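Side-chain contacts in copper chaperone PCu(A)C (Methylosinus trichosporium OB3b, PDB 6P1F), which probably serves methane-oxidising bacteria as a copper chaperone, its PCu(A)C domain binding copper through a histidine brace: residues A[8-13]-A[101-106]; A[16-19]-A[24-27]; A[42-47]-A[52-57]; A[65-70]-A[75-80]. All blocks are in the same frame, centred on the assembly; numbering follows the deposited sequence.

Contact 1: residues A[8-13]-A[101-106]; sequences IKIEHP and MTLVFE
With chi1 of I8 at -67°, methyl CG2 stands opposite the backbone N and CG1 beside it, which lowers CG2 onto the ring of F105. F105 CG in turn lies opposite its own carbonyl carbon, so that one face of the ring meets I8. The evidence for a CH-pi contact is direct: I8 CG2 lies 3.8 Å from the centroid of the F105 ring and 21° off the ring normal. The methyl is displaced toward the rim, since its nearest ring atom is F105 CZ, 3.5 Å from I8 CG2. The other branch of I8 drapes along the same ring, with CG1 4.0 Å from F105 CD1.

I10 continues the apolar row. Its CG1 meets L103 CD1 at 3.8 Å, the two side chains reaching toward each other tip to tip, while I10 CD1 comes to F105 CE2 at 4.1 Å along an oblique line. All four side chains are buried.

The strand segments lie 10.4 Å apart at closest approach, run at 150° to each other and share no direct hydrogen bond; strand 109-118 pairs with both of their strands. On the same strand as I8 and I10, H12 is, like H1, a copper ligand of this protein, here without metal. Side chains of next-but-one strands, flanking 109-118, meet on the buried side of a curled sheet, consistent with the cupredoxin-like beta-barrel fold of the PCu(A)C family.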
loop_
_atom_site.group_PDB
_atom_site.type_symbol
_atom_site.label_atom_id
_atom_site.label_comp_id
_atom_site.label_asym_id
_atom_site.label_seq_id
_atom_site.Cartn_x
_atom_site.Cartn_y
_atom_site.Cartn_z
ATOM N N ILE A 8 -13.522 5.801 0.008
ATOM C CA ILE A 8 -12.268 5.142 0.368
ATOM C C ILE A 8 -11.413 6.018 1.256
ATOM O O ILE A 8 -11.285 7.219 1.009
ATOM C CB ILE A 8 -11.454 4.801 -0.898
ATOM C CG1 ILE A 8 -12.184 3.745 -1.710
ATOM C CG2 ILE A 8 -10.045 4.359 -0.555
ATOM C CD1 ILE A 8 -12.258 2.405 -1.012
ATOM N N LYS A 9 -10.848 5.428 2.319
ATOM C CA LYS A 9 -9.856 6.128 3.118
ATOM C C LYS A 9 -8.618 5.305 3.143
ATOM O O LYS A 9 -8.691 4.085 3.183
ATOM C CB LYS A 9 -10.319 6.360 4.570
ATOM C CG LYS A 9 -11.364 7.458 4.654
ATOM C CD LYS A 9 -11.520 7.980 6.099
ATOM C CE LYS A 9 -12.388 9.239 6.104
ATOM N NZ LYS A 9 -12.317 9.986 7.403
ATOM N N ILE A 10 -7.474 5.966 3.168
ATOM C CA ILE A 10 -6.201 5.273 3.329
ATOM C C ILE A 10 -5.540 5.910 4.537
ATOM O O ILE A 10 -5.331 7.118 4.556
ATOM C CB ILE A 10 -5.308 5.406 2.080
ATOM C CG1 ILE A 10 -6.026 4.861 0.820
ATOM C CG2 ILE A 10 -3.973 4.683 2.295
ATOM C CD1 ILE A 10 -6.733 5.956 -0.039
ATOM N N GLU A 11 -5.216 5.106 5.549
ATOM C CA GLU A 11 -4.683 5.662 6.798
ATOM C C GLU A 11 -3.233 5.279 6.978
ATOM O O GLU A 11 -2.888 4.101 6.863
ATOM C CB GLU A 11 -5.475 5.150 8.008
ATOM C CG GLU A 11 -6.983 5.392 7.919
ATOM C CD GLU A 11 -7.406 6.803 8.317
ATOM O OE1 GLU A 11 -6.543 7.655 8.667
ATOM O OE2 GLU A 11 -8.635 7.042 8.292
ATOM N N HIS A 12 -2.419 6.279 7.295
ATOM C CA HIS A 12 -1.013 6.116 7.705
ATOM C C HIS A 12 -0.186 5.142 6.848
ATOM O O HIS A 12 0.428 4.206 7.371
ATOM C CB HIS A 12 -0.946 5.688 9.178
ATOM C CG HIS A 12 -1.536 6.696 10.115
ATOM N ND1 HIS A 12 -0.765 7.532 10.900
ATOM C CD2 HIS A 12 -2.822 7.022 10.377
ATOM C CE1 HIS A 12 -1.552 8.309 11.620
ATOM N NE2 HIS A 12 -2.807 8.020 11.323
ATOM N N PRO A 13 -0.174 5.353 5.531
ATOM C CA PRO A 13 0.687 4.489 4.707
ATOM C C PRO A 13 2.155 4.675 5.046
ATOM O O PRO A 13 2.660 5.806 5.200
ATOM C CB PRO A 13 0.384 4.946 3.279
ATOM C CG PRO A 13 -0.093 6.419 3.439
ATOM C CD PRO A 13 -0.845 6.404 4.732
ATOM N N MET A 101 3.116 7.919 -4.437
ATOM C CA MET A 101 2.563 6.977 -5.394
ATOM C C MET A 101 1.066 7.220 -5.557
ATOM O O MET A 101 0.406 7.753 -4.680
ATOM C CB MET A 101 2.853 5.541 -4.941
ATOM C CG MET A 101 2.208 5.206 -3.607
ATOM S SD MET A 101 2.894 3.681 -2.889
ATOM C CE MET A 101 4.503 4.264 -2.310
ATOM N N THR A 102 0.507 6.820 -6.688
ATOM C CA THR A 102 -0.912 7.047 -6.897
ATOM C C THR A 102 -1.684 5.735 -6.807
ATOM O O THR A 102 -1.354 4.785 -7.500
ATOM C CB THR A 102 -1.158 7.716 -8.245
ATOM O OG1 THR A 102 -0.476 8.985 -8.241
ATOM C CG2 THR A 102 -2.636 7.942 -8.454
ATOM N N LEU A 103 -2.701 5.690 -5.951
ATOM C CA LEU A 103 -3.574 4.514 -5.870
ATOM C C LEU A 103 -4.744 4.695 -6.807
ATOM O O LEU A 103 -5.312 5.776 -6.869
ATOM C CB LEU A 103 -4.081 4.321 -4.460
ATOM C CG LEU A 103 -2.986 4.263 -3.390
ATOM C CD1 LEU A 103 -3.637 4.019 -1.995
ATOM C CD2 LEU A 103 -1.942 3.211 -3.681
ATOM N N VAL A 104 -5.116 3.639 -7.528
ATOM C CA VAL A 104 -6.254 3.721 -8.439
ATOM C C VAL A 104 -7.350 2.790 -7.965
ATOM O O VAL A 104 -7.129 1.579 -7.892
ATOM C CB VAL A 104 -5.861 3.328 -9.858
ATOM C CG1 VAL A 104 -7.068 3.484 -10.817
ATOM C CG2 VAL A 104 -4.672 4.179 -10.317
ATOM N N PHE A 105 -8.499 3.351 -7.607
ATOM C CA PHE A 105 -9.659 2.553 -7.222
ATOM C C PHE A 105 -10.669 2.553 -8.346
ATOM O O PHE A 105 -10.936 3.582 -8.963
ATOM C CB PHE A 105 -10.291 3.066 -5.917
ATOM C CG PHE A 105 -9.383 2.948 -4.748
ATOM C CD1 PHE A 105 -9.438 1.824 -3.942
ATOM C CD2 PHE A 105 -8.450 3.943 -4.458
ATOM C CE1 PHE A 105 -8.596 1.685 -2.850
ATOM C CE2 PHE A 105 -7.586 3.800 -3.378
ATOM C CZ PHE A 105 -7.673 2.688 -2.578
ATOM N N GLU A 106 -11.171 1.367 -8.666
ATOM C CA GLU A 106 -12.125 1.187 -9.738
ATOM C C GLU A 106 -13.330 2.125 -9.630
ATOM O O GLU A 106 -13.722 2.745 -10.621
ATOM C CB GLU A 106 -12.589 -0.270 -9.730
ATOM C CG GLU A 106 -13.523 -0.620 -10.851
ATOM C CD GLU A 106 -13.816 -2.105 -10.837
ATOM O OE1 GLU A 106 -14.689 -2.536 -10.049
ATOM O OE2 GLU A 106 -13.133 -2.841 -11.577
#

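Contact 2: residues A[16-19]-A[24-27]; sequences RAPL and RAQL
R16 and Q26 supply the direct hydrogen bond of this contact: R16 N donates to Q26 O at 3.0 Å, with an N-H...O angle of 154°. A second polar link is indirect. A water accepts from L19 N at 3.0 Å and lies 2.9 Å from R24 O, to which it can donate, although other acceptors compete for its protons. The R16-Q26 bond thus closes the strand ends, and a possible water bridge lies nearer the loop.

Packing contacts fill the interval. The methyl CB of A25 is pressed close against R16 O, only 3.1 Å away, and meets P18 CD at 4.1 Å. From the same proline ring, P18 CB rests 3.7 Å from R24 O.

The long polar side chains find their partners elsewhere. R24 NH1 forms a salt bridge with E85, a zinc ligand of this protein, R16 NE bonds to A122 O, and Q26 OE1 to Y28 OH.

Antiparallel strands 8-16 and 24-33, consecutive in the chain, form a beta-hairpin, and the contact sits at its loop end; beyond 24-27 lies strand 73-89, which A25 and L27 join through backbone hydrogen bonds with L86 and V84.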
loop_
_atom_site.group_PDB
_atom_site.type_symbol
_atom_site.label_atom_id
_atom_site.label_comp_id
_atom_site.label_asym_id
_atom_site.label_seq_id
_atom_site.Cartn_x
_atom_site.Cartn_y
_atom_site.Cartn_z
ATOM N N ARG A 16 8.829 -0.024 4.803
ATOM C CA ARG A 16 10.194 -0.299 5.219
ATOM C C ARG A 16 11.147 0.002 4.101
ATOM O O ARG A 16 11.006 -0.540 2.993
ATOM C CB ARG A 16 10.324 -1.763 5.616
ATOM C CG ARG A 16 9.694 -2.094 6.916
ATOM C CD ARG A 16 9.748 -3.585 7.126
ATOM N NE ARG A 16 9.518 -3.964 8.515
ATOM C CZ ARG A 16 9.445 -5.222 8.933
ATOM N NH1 ARG A 16 9.574 -6.213 8.053
ATOM N NH2 ARG A 16 9.231 -5.498 10.213
ATOM N N ALA A 17 12.144 0.846 4.360
ATOM C CA ALA A 17 13.090 1.161 3.307
ATOM C C ALA A 17 13.771 -0.141 2.883
ATOM O O ALA A 17 13.996 -1.005 3.721
ATOM C CB ALA A 17 14.101 2.171 3.780
ATOM N N PRO A 18 14.067 -0.295 1.585
ATOM C CA PRO A 18 14.782 -1.521 1.201
ATOM C C PRO A 18 16.167 -1.597 1.854
ATOM O O PRO A 18 16.856 -0.582 2.050
ATOM C CB PRO A 18 14.885 -1.429 -0.329
ATOM C CG PRO A 18 14.634 0.013 -0.660
ATOM C CD PRO A 18 13.795 0.591 0.446
ATOM N N LEU A 19 16.532 -2.812 2.233
ATOM C CA LEU A 19 17.853 -3.069 2.761
ATOM C C LEU A 19 18.917 -2.729 1.732
ATOM O O LEU A 19 18.675 -2.733 0.506
ATOM C CB LEU A 19 17.983 -4.531 3.194
ATOM C CG LEU A 19 17.208 -5.021 4.420
ATOM C CD1 LEU A 19 17.117 -6.547 4.410
ATOM C CD2 LEU A 19 17.907 -4.545 5.678
ATOM N N ARG A 24 13.386 -4.864 -3.227
ATOM C CA ARG A 24 12.007 -5.118 -2.807
ATOM C C ARG A 24 11.802 -4.499 -1.446
ATOM O O ARG A 24 12.749 -4.399 -0.678
ATOM C CB ARG A 24 11.695 -6.610 -2.699
ATOM C CG ARG A 24 11.317 -7.275 -3.976
ATOM C CD ARG A 24 10.928 -8.728 -3.734
ATOM N NE ARG A 24 10.461 -9.330 -4.979
ATOM C CZ ARG A 24 9.247 -9.830 -5.156
ATOM N NH1 ARG A 24 8.375 -9.834 -4.155
ATOM N NH2 ARG A 24 8.913 -10.331 -6.329
ATOM N N ALA A 25 10.581 -4.094 -1.144
ATOM C CA ALA A 25 10.311 -3.565 0.197
ATOM C C ALA A 25 8.843 -3.754 0.502
ATOM O O ALA A 25 8.042 -3.939 -0.416
ATOM C CB ALA A 25 10.700 -2.079 0.274
ATOM N N GLN A 26 8.479 -3.716 1.777
ATOM C CA GLN A 26 7.081 -3.916 2.147
ATOM C C GLN A 26 6.457 -2.600 2.528
ATOM O O GLN A 26 7.075 -1.788 3.187
ATOM C CB GLN A 26 6.956 -4.908 3.280
ATOM C CG GLN A 26 7.403 -6.294 2.857
ATOM C CD GLN A 26 6.931 -7.390 3.784
ATOM O OE1 GLN A 26 6.371 -7.141 4.865
ATOM N NE2 GLN A 26 7.147 -8.640 3.355
ATOM N N LEU A 27 5.223 -2.413 2.071
ATOM C CA LEU A 27 4.433 -1.231 2.354
ATOM C C LEU A 27 3.193 -1.651 3.151
ATOM O O LEU A 27 2.642 -2.713 2.938
ATOM C CB LEU A 27 4.037 -0.535 1.056
ATOM C CG LEU A 27 3.121 0.689 1.189
ATOM C CD1 LEU A 27 3.495 1.805 0.198
ATOM C CD2 LEU A 27 1.689 0.260 1.056
HETATM O O HOH W 1 14.627 -4.992 1.506
#

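Contact 3: residues A[42-47]-A[52-57]; sequences IGVKSA and VQFHIA
The F54 ring receives V44 at its outer end: methyl CG2 of V44 comes within 4.0 Å of F54 CZ. This methyl approaches the ring obliquely, the contact is apolar, and the two side chains cross at a slant. A second ring, the imidazole of H55, belongs to a different environment. It is stacked with the ring of H83, and its ND1 is hydrogen-bonded to L60 O; H55 and H83 are zinc ligands of this protein, with no metal bound here.

V52 completes the contact beside F54. Its side chain crosses that of V44 at about a right angle, and both of its methyls touch V44: V52 CG1 sits 3.9 Å from V44 CB and 4.1 Å from V44 CG1, while V52 CG2 lies 4.0 Å from V44 CG2. The first torsion of V52, -57°, places CG1 opposite the carbonyl carbon and leaves CG2 in the crowded position between N and C. V44 CG2 is shared by a valine methyl and the phenylalanine ring.

No hydrogen bond passes between the segments, and V44 CA lies 7.1 Å from V52 CA, too far for a backbone pair. Strand 39-45 pairs instead with strand 98-105, where a classic beta bulge sets I42 and G43 opposite the single residue V104, and with strand 67-69. Strand 49-55 pairs with strand 73-89, on which V84 and L86 extend the apolar surface touched by V52.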
loop_
_atom_site.group_PDB
_atom_site.type_symbol
_atom_site.label_atom_id
_atom_site.label_comp_id
_atom_site.label_asym_id
_atom_site.label_seq_id
_atom_site.Cartn_x
_atom_site.Cartn_y
_atom_site.Cartn_z
ATOM N N ILE A 42 -6.981 -1.248 -7.953
ATOM C CA ILE A 42 -6.504 -1.918 -9.171
ATOM C C ILE A 42 -5.133 -1.476 -9.692
ATOM O O ILE A 42 -4.602 -2.066 -10.623
ATOM C CB ILE A 42 -7.504 -1.746 -10.320
ATOM C CG1 ILE A 42 -7.675 -0.277 -10.695
ATOM C CG2 ILE A 42 -8.843 -2.349 -9.961
ATOM C CD1 ILE A 42 -8.498 -0.090 -11.949
ATOM N N GLY A 43 -4.552 -0.444 -9.111
ATOM C CA GLY A 43 -3.262 0.007 -9.592
ATOM C C GLY A 43 -2.536 0.815 -8.556
ATOM O O GLY A 43 -3.167 1.464 -7.704
ATOM N N VAL A 44 -1.204 0.775 -8.627
ATOM C CA VAL A 44 -0.365 1.639 -7.806
ATOM C C VAL A 44 0.673 2.211 -8.739
ATOM O O VAL A 44 1.519 1.483 -9.246
ATOM C CB VAL A 44 0.303 0.891 -6.671
ATOM C CG1 VAL A 44 1.237 1.806 -5.911
ATOM C CG2 VAL A 44 -0.752 0.275 -5.744
ATOM N N LYS A 45 0.603 3.511 -8.985
ATOM C CA LYS A 45 1.457 4.105 -10.002
ATOM C C LYS A 45 2.617 4.812 -9.329
ATOM O O LYS A 45 2.427 5.624 -8.455
ATOM C CB LYS A 45 0.673 5.084 -10.876
ATOM C CG LYS A 45 -0.482 4.419 -11.635
ATOM C CD LYS A 45 -1.145 5.391 -12.602
ATOM C CE LYS A 45 -1.653 6.652 -11.897
ATOM N NZ LYS A 45 -2.415 7.542 -12.828
ATOM N N SER A 46 3.829 4.465 -9.743
ATOM C CA SER A 46 4.995 5.120 -9.211
ATOM C C SER A 46 6.165 4.947 -10.147
ATOM O O SER A 46 6.303 3.902 -10.781
ATOM C CB SER A 46 5.375 4.541 -7.858
ATOM O OG SER A 46 6.557 5.167 -7.383
ATOM N N ALA A 47 7.019 5.966 -10.196
ATOM C CA ALA A 47 8.232 5.879 -10.986
ATOM C C ALA A 47 9.333 5.204 -10.165
ATOM O O ALA A 47 10.425 4.963 -10.674
ATOM C CB ALA A 47 8.671 7.270 -11.446
ATOM N N VAL A 52 3.464 -3.972 -7.903
ATOM C CA VAL A 52 3.140 -4.355 -6.537
ATOM C C VAL A 52 2.462 -5.703 -6.500
ATOM O O VAL A 52 1.831 -6.161 -7.480
ATOM C CB VAL A 52 2.225 -3.331 -5.840
ATOM C CG1 VAL A 52 2.859 -1.927 -5.847
ATOM C CG2 VAL A 52 0.855 -3.318 -6.483
ATOM N N GLN A 53 2.648 -6.357 -5.363
ATOM C CA GLN A 53 1.996 -7.616 -5.054
ATOM C C GLN A 53 1.351 -7.512 -3.690
ATOM O O GLN A 53 2.012 -7.265 -2.663
ATOM C CB GLN A 53 2.997 -8.794 -5.072
ATOM C CG GLN A 53 3.735 -8.910 -6.400
ATOM C CD GLN A 53 4.902 -9.901 -6.382
ATOM O OE1 GLN A 53 5.276 -10.435 -5.336
ATOM N NE2 GLN A 53 5.500 -10.123 -7.550
ATOM N N PHE A 54 0.043 -7.681 -3.684
ATOM C CA PHE A 54 -0.702 -7.619 -2.445
ATOM C C PHE A 54 -0.749 -8.981 -1.796
ATOM O O PHE A 54 -0.979 -10.002 -2.449
ATOM C CB PHE A 54 -2.105 -7.106 -2.687
ATOM C CG PHE A 54 -2.158 -5.725 -3.298
ATOM C CD1 PHE A 54 -1.960 -4.612 -2.513
ATOM C CD2 PHE A 54 -2.426 -5.547 -4.645
ATOM C CE1 PHE A 54 -2.025 -3.334 -3.076
ATOM C CE2 PHE A 54 -2.519 -4.271 -5.204
ATOM C CZ PHE A 54 -2.304 -3.166 -4.406
ATOM N N HIS A 55 -0.476 -8.997 -0.501
ATOM C CA HIS A 55 -0.623 -10.202 0.306
ATOM C C HIS A 55 -1.676 -9.946 1.360
ATOM O O HIS A 55 -1.443 -9.213 2.301
ATOM C CB HIS A 55 0.705 -10.565 0.954
ATOM C CG HIS A 55 1.767 -10.937 -0.024
ATOM N ND1 HIS A 55 2.127 -12.248 -0.251
ATOM C CD2 HIS A 55 2.548 -10.187 -0.832
ATOM C CE1 HIS A 55 3.095 -12.287 -1.147
ATOM N NE2 HIS A 55 3.369 -11.054 -1.517
ATOM N N ILE A 56 -2.852 -10.536 1.193
ATOM C CA ILE A 56 -3.947 -10.206 2.088
ATOM C C ILE A 56 -4.579 -11.479 2.608
ATOM O O ILE A 56 -4.422 -12.546 2.019
ATOM C CB ILE A 56 -5.018 -9.317 1.398
ATOM C CG1 ILE A 56 -5.691 -10.076 0.259
ATOM C CG2 ILE A 56 -4.397 -7.989 0.895
ATOM C CD1 ILE A 56 -6.920 -9.361 -0.287
ATOM N N ALA A 57 -5.254 -11.374 3.740
ATOM C CA ALA A 57 -5.884 -12.532 4.365
ATOM C C ALA A 57 -7.176 -12.899 3.654
ATOM O O ALA A 57 -7.836 -12.045 3.055
ATOM C CB ALA A 57 -6.144 -12.245 5.844
#

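Contact 4: residues A[65-70]-A[75-80]; sequences DAIYLP and VTMAPG
Next to L69, which touches V75 across this contact, P70 O is gripped by two donors, S73 OG and N33 ND2. These bonds tie the end of segment 65-70 to the start of strand 73-89 and to strand 24-33. Between the two segments themselves no hydrogen bond forms, and the contact is made by apolar branches.

V75 CG2 takes the central place. It lies 3.9 Å from L69 CD2 and 4.2 Å from I67 CG2, so one methyl serves two partners. V75 reaches them because its chi1 of 176° turns CG2 opposite the carbonyl carbon. The approaches differ: V75 crosses L69 at about a right angle but I67 on a slant. Although the CB of L69 does not point at the opposite segment, the far end of its side chain bends nearer.

A second, separate touch joins I67 CD1 to M77 CE at 4.2 Å. M77 gets there through an extended chain, chi3 -159° carrying CE onward from SD. I67, L69 and M77 are all buried.

The contact fills part of the hydrophobic core of the curled sheet: strand 67-69, hydrogen-bonded to L41 and D39 of strand 39-45, packs against the start of strand 73-89, where V75 bonds to V31 of strand 24-33.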
loop_
_atom_site.group_PDB
_atom_site.type_symbol
_atom_site.label_atom_id
_atom_site.label_comp_id
_atom_site.label_asym_id
_atom_site.label_seq_id
_atom_site.Cartn_x
_atom_site.Cartn_y
_atom_site.Cartn_z
ATOM N N ASP A 65 -2.696 -8.909 -7.669
ATOM C CA ASP A 65 -2.256 -7.596 -8.163
ATOM C C ASP A 65 -3.312 -6.511 -8.074
ATOM O O ASP A 65 -3.145 -5.417 -8.635
ATOM C CB ASP A 65 -1.738 -7.742 -9.609
ATOM C CG ASP A 65 -2.830 -7.922 -10.614
ATOM O OD1 ASP A 65 -4.000 -8.137 -10.254
ATOM O OD2 ASP A 65 -2.481 -7.847 -11.814
ATOM N N ALA A 66 -4.372 -6.817 -7.342
ATOM C CA ALA A 66 -5.442 -5.880 -7.030
ATOM C C ALA A 66 -6.009 -6.318 -5.687
ATOM O O ALA A 66 -5.723 -7.419 -5.224
ATOM C CB ALA A 66 -6.508 -5.872 -8.106
ATOM N N ILE A 67 -6.770 -5.453 -5.034
ATOM C CA ILE A 67 -7.470 -5.884 -3.841
ATOM C C ILE A 67 -8.951 -5.643 -4.051
ATOM O O ILE A 67 -9.335 -4.509 -4.282
ATOM C CB ILE A 67 -7.043 -5.102 -2.582
ATOM C CG1 ILE A 67 -5.538 -5.173 -2.333
ATOM C CG2 ILE A 67 -7.810 -5.621 -1.359
ATOM C CD1 ILE A 67 -5.102 -4.318 -1.120
ATOM N N TYR A 68 -9.772 -6.693 -3.996
ATOM C CA TYR A 68 -11.208 -6.467 -3.945
ATOM C C TYR A 68 -11.592 -6.067 -2.522
ATOM O O TYR A 68 -11.247 -6.734 -1.546
ATOM C CB TYR A 68 -11.965 -7.736 -4.376
ATOM C CG TYR A 68 -13.473 -7.679 -4.226
ATOM C CD1 TYR A 68 -14.275 -7.059 -5.189
ATOM C CD2 TYR A 68 -14.097 -8.278 -3.143
ATOM C CE1 TYR A 68 -15.658 -7.050 -5.068
ATOM C CE2 TYR A 68 -15.469 -8.277 -3.019
ATOM C CZ TYR A 68 -16.244 -7.652 -3.975
ATOM O OH TYR A 68 -17.610 -7.675 -3.818
ATOM N N LEU A 69 -12.295 -4.952 -2.423
ATOM C CA LEU A 69 -12.783 -4.431 -1.164
ATOM C C LEU A 69 -14.287 -4.538 -1.048
ATOM O O LEU A 69 -14.985 -3.762 -1.685
ATOM C CB LEU A 69 -12.409 -2.956 -1.070
ATOM C CG LEU A 69 -10.912 -2.734 -1.228
ATOM C CD1 LEU A 69 -10.647 -1.298 -1.671
ATOM C CD2 LEU A 69 -10.297 -3.010 0.134
ATOM N N PRO A 70 -14.796 -5.477 -0.245
ATOM C CA PRO A 70 -16.239 -5.604 -0.010
ATOM C C PRO A 70 -16.806 -4.302 0.541
ATOM O O PRO A 70 -16.040 -3.495 1.083
ATOM C CB PRO A 70 -16.339 -6.712 1.039
ATOM C CG PRO A 70 -15.111 -7.505 0.865
ATOM C CD PRO A 70 -14.031 -6.578 0.372
ATOM N N VAL A 75 -8.956 -3.322 5.073
ATOM C CA VAL A 75 -7.753 -4.134 5.064
ATOM C C VAL A 75 -6.763 -3.494 6.014
ATOM O O VAL A 75 -6.373 -2.339 5.815
ATOM C CB VAL A 75 -7.152 -4.252 3.666
ATOM C CG1 VAL A 75 -5.835 -5.026 3.711
ATOM C CG2 VAL A 75 -8.159 -4.930 2.723
ATOM N N THR A 76 -6.373 -4.227 7.067
ATOM C CA THR A 76 -5.372 -3.725 8.019
ATOM C C THR A 76 -4.033 -4.389 7.653
ATOM O O THR A 76 -3.985 -5.564 7.339
ATOM C CB THR A 76 -5.750 -4.018 9.479
ATOM O OG1 THR A 76 -7.054 -3.467 9.754
ATOM C CG2 THR A 76 -4.760 -3.357 10.408
ATOM N N MET A 77 -2.953 -3.617 7.645
ATOM C CA MET A 77 -1.661 -4.144 7.228
ATOM C C MET A 77 -0.608 -3.862 8.286
ATOM O O MET A 77 -0.609 -2.767 8.882
ATOM C CB MET A 77 -1.220 -3.511 5.923
ATOM C CG MET A 77 -2.138 -3.798 4.743
ATOM S SD MET A 77 -1.378 -3.197 3.248
ATOM C CE MET A 77 -2.806 -3.046 2.180
ATOM N N ALA A 78 0.316 -4.804 8.459
ATOM C CA ALA A 78 1.430 -4.635 9.388
ATOM C C ALA A 78 2.440 -5.720 9.098
ATOM O O ALA A 78 2.099 -6.739 8.472
ATOM C CB ALA A 78 0.947 -4.703 10.839
ATOM N N PRO A 79 3.691 -5.509 9.514
ATOM C CA PRO A 79 4.659 -6.599 9.317
ATOM C C PRO A 79 4.185 -7.938 9.920
ATOM O O PRO A 79 3.692 -7.987 11.047
ATOM C CB PRO A 79 5.914 -6.095 10.056
ATOM C CG PRO A 79 5.794 -4.590 10.009
ATOM C CD PRO A 79 4.318 -4.248 9.973
ATOM N N GLY A 80 4.331 -9.012 9.163
ATOM C CA GLY A 80 3.822 -10.295 9.613
ATOM C C GLY A 80 2.366 -10.567 9.297
ATOM O O GLY A 80 1.871 -11.683 9.507
#

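Overall arrangement
Contacts 1, 3 and 4 share one apolar interior, their centres 9 to 11 Å apart. L69 CD1 of contact 4 reaches F105 CE1 of contact 1 at 3.8 Å, and I67 CD1 comes within 3.4 Å of F54 CD1 of contact 3. Contacts 1 and 3 are joined by sheet pairing, T102 O to K45 N being 2.8 Å, a probable hydrogen bond. Contact 2 lies nearer the surface, about 18 Å from contact 1 between centres. Its Q26 side chain is about 3 Å from that of H83, and that of M77 in contact 4 about 5 Å; contact 3 holds zinc ligand H55, stacked on H83, consistent with one site. Copper ligand H12 lies on segment 8-13.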